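PDB 5VQE: beta-glucoside phosphorylase BglX from Unidentified, which probably transfers glucosyl units from beta-glucosides to phosphate, as a phosphorylase of glycoside hydrolase family 3. Local coordinates for residues 456-459 with 460-464; 540-544 with 545-549. All coordinates share one frame; numbering follows the deposited sequence.

Contact 1: 456-459 with 460-464; sequences TGYS and IEDLK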
loop_
_atom_site.group_PDB
_atom_site.type_symbol
_atom_site.label_atom_id
_atom_site.label_comp_id
_atom_site.label_asym_id
_atom_site.label_seq_id
_atom_site.Cartn_x
_atom_site.Cartn_y
_atom_site.Cartn_z
ATOM N N THR A 456 -5.283 40.608 -20.184
ATOM C CA THR A 456 -5.368 41.947 -20.765
ATOM C C THR A 456 -5.032 41.959 -22.253
ATOM O O THR A 456 -5.506 42.842 -22.977
ATOM C CB THR A 456 -4.450 42.914 -20.018
ATOM O OG1 THR A 456 -3.103 42.435 -20.061
ATOM C CG2 THR A 456 -4.886 43.051 -18.569
ATOM N N GLY A 457 -4.241 41.001 -22.736
ATOM C CA GLY A 457 -3.846 40.967 -24.134
ATOM C C GLY A 457 -4.375 39.805 -24.945
ATOM O O GLY A 457 -3.974 39.645 -26.103
ATOM N N TYR A 458 -5.264 38.990 -24.390
ATOM C CA TYR A 458 -5.759 37.801 -25.071
ATOM C C TYR A 458 -7.157 37.546 -24.537
ATOM O O TYR A 458 -7.362 37.526 -23.320
ATOM C CB TYR A 458 -4.827 36.611 -24.813
ATOM C CG TYR A 458 -5.088 35.351 -25.612
ATOM C CD1 TYR A 458 -5.847 34.309 -25.084
ATOM C CD2 TYR A 458 -4.532 35.179 -26.880
ATOM C CE1 TYR A 458 -6.064 33.139 -25.812
ATOM C CE2 TYR A 458 -4.739 34.011 -27.607
ATOM C CZ TYR A 458 -5.503 32.998 -27.070
ATOM O OH TYR A 458 -5.714 31.843 -27.803
ATOM N N SER A 459 -8.109 37.382 -25.441
ATOM C CA SER A 459 -9.520 37.314 -25.091
ATOM C C SER A 459 -10.004 35.869 -25.073
ATOM O O SER A 459 -9.322 34.948 -25.532
ATOM C CB SER A 459 -10.351 38.129 -26.085
ATOM O OG SER A 459 -10.403 37.460 -27.330
ATOM N N ILE A 460 -11.211 35.682 -24.533
ATOM C CA ILE A 460 -11.847 34.371 -24.576
ATOM C C ILE A 460 -12.191 34.010 -26.011
ATOM O O ILE A 460 -12.155 32.834 -26.387
ATOM C CB ILE A 460 -13.094 34.329 -23.671
ATOM C CG1 ILE A 460 -12.686 34.473 -22.194
ATOM C CG2 ILE A 460 -13.881 33.032 -23.899
ATOM C CD1 ILE A 460 -13.800 34.197 -21.188
ATOM N N GLU A 461 -12.528 35.000 -26.841
ATOM C CA GLU A 461 -12.792 34.699 -28.244
ATOM C C GLU A 461 -11.520 34.219 -28.929
ATOM O O GLU A 461 -11.560 33.269 -29.721
ATOM C CB GLU A 461 -13.385 35.923 -28.950
ATOM C CG GLU A 461 -13.702 35.725 -30.436
ATOM C CD GLU A 461 -14.784 34.681 -30.713
ATOM O OE1 GLU A 461 -15.426 34.200 -29.749
ATOM O OE2 GLU A 461 -14.994 34.346 -31.909
ATOM N N ASP A 462 -10.380 34.853 -28.626
ATOM C CA ASP A 462 -9.096 34.347 -29.106
ATOM C C ASP A 462 -8.894 32.901 -28.672
ATOM O O ASP A 462 -8.541 32.034 -29.481
ATOM C CB ASP A 462 -7.941 35.200 -28.570
ATOM C CG ASP A 462 -7.932 36.617 -29.117
ATOM O OD1 ASP A 462 -8.392 36.849 -30.254
ATOM O OD2 ASP A 462 -7.433 37.504 -28.395
ATOM N N LEU A 463 -9.088 32.632 -27.380
ATOM C CA LEU A 463 -8.958 31.273 -26.873
ATOM C C LEU A 463 -9.823 30.302 -27.668
ATOM O O LEU A 463 -9.366 29.220 -28.051
ATOM C CB LEU A 463 -9.345 31.237 -25.396
ATOM C CG LEU A 463 -9.182 29.894 -24.686
ATOM C CD1 LEU A 463 -7.702 29.560 -24.484
ATOM C CD2 LEU A 463 -9.914 29.915 -23.348
ATOM N N LYS A 464 -11.089 30.664 -27.911
ATOM C CA LYS A 464 -11.986 29.769 -28.640
ATOM C C LYS A 464 -11.544 29.592 -30.082
ATOM O O LYS A 464 -11.754 28.523 -30.670
ATOM C CB LYS A 464 -13.416 30.295 -28.611
ATOM C CG LYS A 464 -14.067 30.269 -27.250
ATOM C CD LYS A 464 -15.268 31.211 -27.201
ATOM C CE LYS A 464 -16.590 30.476 -27.166
ATOM N NZ LYS A 464 -17.739 31.431 -27.093
#
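S459 and D462 form a capping box that starts the helix 460-466, each side chain taking the backbone N-H of the other residue. S459 OG, at the N-cap, accepts from D462 N at 2.9 Å, a nearly straight bond with an angle of 168° at the hydrogen. In return S459 N donates to D462 OD2 at 3.0 Å and meets that oxygen from above the carboxylate plane. The first turn is closed by the backbone bond from L463 N to S459 O, also 3.0 Å. The S459 torsion (chi1 72°) sets OG between its own backbone N and carbonyl carbon, facing D462 N.

Outside this box lies Y458. Its ring lies across the D462 side chain, with the ring and carboxylate planes 50° apart, and runs on to L463, where Y458 CE1 touches L463 CB at 3.8 Å. The hydroxyl continues beyond these residues to hydrogen-bond D466, further along the helix, while P452 packs on the tyrosine and P454 on L463. D462 CB makes a CH-pi contact over one face of the Y458 ring, 3.6 Å from its centroid.

Contact 2: 540-544 with 545-549; sequences MIEKL and MGRSS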
loop_
_atom_site.group_PDB
_atom_site.type_symbol
_atom_site.label_atom_id
_atom_site.label_comp_id
_atom_site.label_asym_id
_atom_site.label_seq_id
_atom_site.Cartn_x
_atom_site.Cartn_y
_atom_site.Cartn_z
ATOM N N MET A 540 -6.814 4.346 -21.982
ATOM C CA MET A 540 -7.582 5.585 -21.994
ATOM C C MET A 540 -7.754 6.095 -23.420
ATOM O O MET A 540 -8.853 6.480 -23.829
ATOM C CB MET A 540 -6.881 6.634 -21.132
ATOM C CG MET A 540 -7.603 7.970 -21.062
ATOM S SD MET A 540 -9.182 7.878 -20.209
ATOM C CE MET A 540 -8.620 7.787 -18.515
ATOM N N ILE A 541 -6.661 6.122 -24.185
ATOM C CA ILE A 541 -6.722 6.548 -25.580
ATOM C C ILE A 541 -7.740 5.715 -26.342
ATOM O O ILE A 541 -8.596 6.253 -27.051
ATOM C CB ILE A 541 -5.323 6.465 -26.220
ATOM C CG1 ILE A 541 -4.452 7.631 -25.748
ATOM C CG2 ILE A 541 -5.406 6.426 -27.753
ATOM C CD1 ILE A 541 -4.888 9.009 -26.263
ATOM N N GLU A 542 -7.664 4.385 -26.211
ATOM C CA GLU A 542 -8.597 3.535 -26.941
ATOM C C GLU A 542 -10.037 3.894 -26.607
ATOM O O GLU A 542 -10.902 3.911 -27.490
ATOM C CB GLU A 542 -8.320 2.061 -26.639
ATOM C CG GLU A 542 -6.943 1.598 -27.066
ATOM C CD GLU A 542 -6.706 1.805 -28.551
ATOM O OE1 GLU A 542 -7.565 1.370 -29.341
ATOM O OE2 GLU A 542 -5.682 2.419 -28.927
ATOM N N LYS A 543 -10.315 4.202 -25.342
ATOM C CA LYS A 543 -11.695 4.430 -24.939
ATOM C C LYS A 543 -12.167 5.827 -25.323
ATOM O O LYS A 543 -13.328 6.011 -25.706
ATOM C CB LYS A 543 -11.825 4.187 -23.439
ATOM C CG LYS A 543 -11.671 2.714 -23.070
ATOM C CD LYS A 543 -11.369 2.520 -21.589
ATOM C CE LYS A 543 -10.922 1.096 -21.293
ATOM N NZ LYS A 543 -11.906 0.083 -21.768
ATOM N N LEU A 544 -11.287 6.823 -25.230
ATOM C CA LEU A 544 -11.660 8.165 -25.664
ATOM C C LEU A 544 -11.976 8.189 -27.153
ATOM O O LEU A 544 -12.897 8.887 -27.586
ATOM C CB LEU A 544 -10.541 9.149 -25.346
ATOM C CG LEU A 544 -10.296 9.408 -23.861
ATOM C CD1 LEU A 544 -9.058 10.272 -23.679
ATOM C CD2 LEU A 544 -11.497 10.048 -23.211
ATOM N N MET A 545 -11.227 7.427 -27.948
ATOM C CA MET A 545 -11.453 7.342 -29.385
ATOM C C MET A 545 -12.606 6.417 -29.753
ATOM O O MET A 545 -12.944 6.321 -30.936
ATOM C CB MET A 545 -10.175 6.878 -30.084
ATOM C CG MET A 545 -8.963 7.761 -29.836
ATOM S SD MET A 545 -9.282 9.508 -30.181
ATOM C CE MET A 545 -9.591 9.454 -31.947
ATOM N N GLY A 546 -13.224 5.751 -28.779
ATOM C CA GLY A 546 -14.384 4.929 -29.052
ATOM C C GLY A 546 -14.077 3.553 -29.599
ATOM O O GLY A 546 -15.000 2.865 -30.051
ATOM N N ARG A 547 -12.815 3.132 -29.586
ATOM C CA ARG A 547 -12.439 1.786 -29.988
ATOM C C ARG A 547 -12.548 0.776 -28.852
ATOM O O ARG A 547 -12.393 -0.425 -29.093
ATOM C CB ARG A 547 -11.009 1.781 -30.529
ATOM C CG ARG A 547 -10.792 2.703 -31.724
ATOM C CD ARG A 547 -9.421 2.482 -32.337
ATOM N NE ARG A 547 -8.325 2.972 -31.506
ATOM C CZ ARG A 547 -7.749 4.166 -31.631
ATOM N NH1 ARG A 547 -8.162 5.029 -32.557
ATOM N NH2 ARG A 547 -6.751 4.500 -30.824
ATOM N N SER A 548 -12.787 1.229 -27.624
ATOM C CA SER A 548 -12.905 0.348 -26.469
ATOM C C SER A 548 -13.964 0.930 -25.551
ATOM O O SER A 548 -13.951 2.133 -25.279
ATOM C CB SER A 548 -11.562 0.211 -25.731
ATOM O OG SER A 548 -11.707 -0.492 -24.503
ATOM N N SER A 549 -14.889 0.089 -25.095
ATOM C CA SER A 549 -15.962 0.569 -24.241
ATOM C C SER A 549 -15.440 0.874 -22.840
ATOM O O SER A 549 -14.433 0.317 -22.393
ATOM C CB SER A 549 -17.083 -0.464 -24.156
ATOM O OG SER A 549 -16.590 -1.694 -23.663
HETATM O O HOH W 1 -8.955 -1.045 -29.006
HETATM O O HOH W 2 -15.723 4.249 -25.795
#
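I541, one turn before the end of helix 534-544, accepts a backbone bond from M545 N to I541 O at 3.0 Å. Its side chain lies beside R547 and packs against F434, L437 and L438 of helix 429-441.

E542 follows, and R547 grips its carboxylate side-on: R547 NE reaches E542 OE1 at 2.8 Å and R547 NH2 reaches E542 OE2 at 3.0 Å. Both oxygens lie in the guanidinium plane, yet each nitrogen comes from above the carboxylate plane, the two groups being turned 46° apart. A bend at chi2 (-58°) curls the glutamate back to this position. R547 NH2 is shared with E441, and a water donates to E542 OE1.

K543 extends along S548, and a final bend brings K543 NZ to S549 O at 2.6 Å and S548 OG at 2.8 Å; D389 adds a salt bridge to NZ. A methionine here would probably leave D389 without this countercharge and S548 OG and S549 O without their ammonium donor. A second water bridges K543 O and S548 O.

With G546 at positive phi, G546 N bonds to K543 O (3.1 Å) and R547 N to E542 O (2.9 Å), the reversal of a Schellman motif at a helix C-terminus.

Overall arrangement
Contact 1 comes first along the chain and contact 2 follows some eighty residues later; their centres are 32 Å apart and their nearest atoms about 19 Å, without touching. One begins a helix and the other ends one. Both helices belong to the region around the mixed six-stranded sheet of strands 393-397 to 525-528, consistent with the alpha/beta sandwich domain of family 3 enzymes: helix 460-466 leads into strand 469-475, whereas helix 534-544 comes after strand 525-528 and rests on it and on strand 506-510. The centre of contact 1, at the surface, lies about 45 Å from the centre of the chain, while contact 2 is partly buried. Neither contains a residue lining the pocket of the bound fluoroglucose; both are structural turns at helix ends.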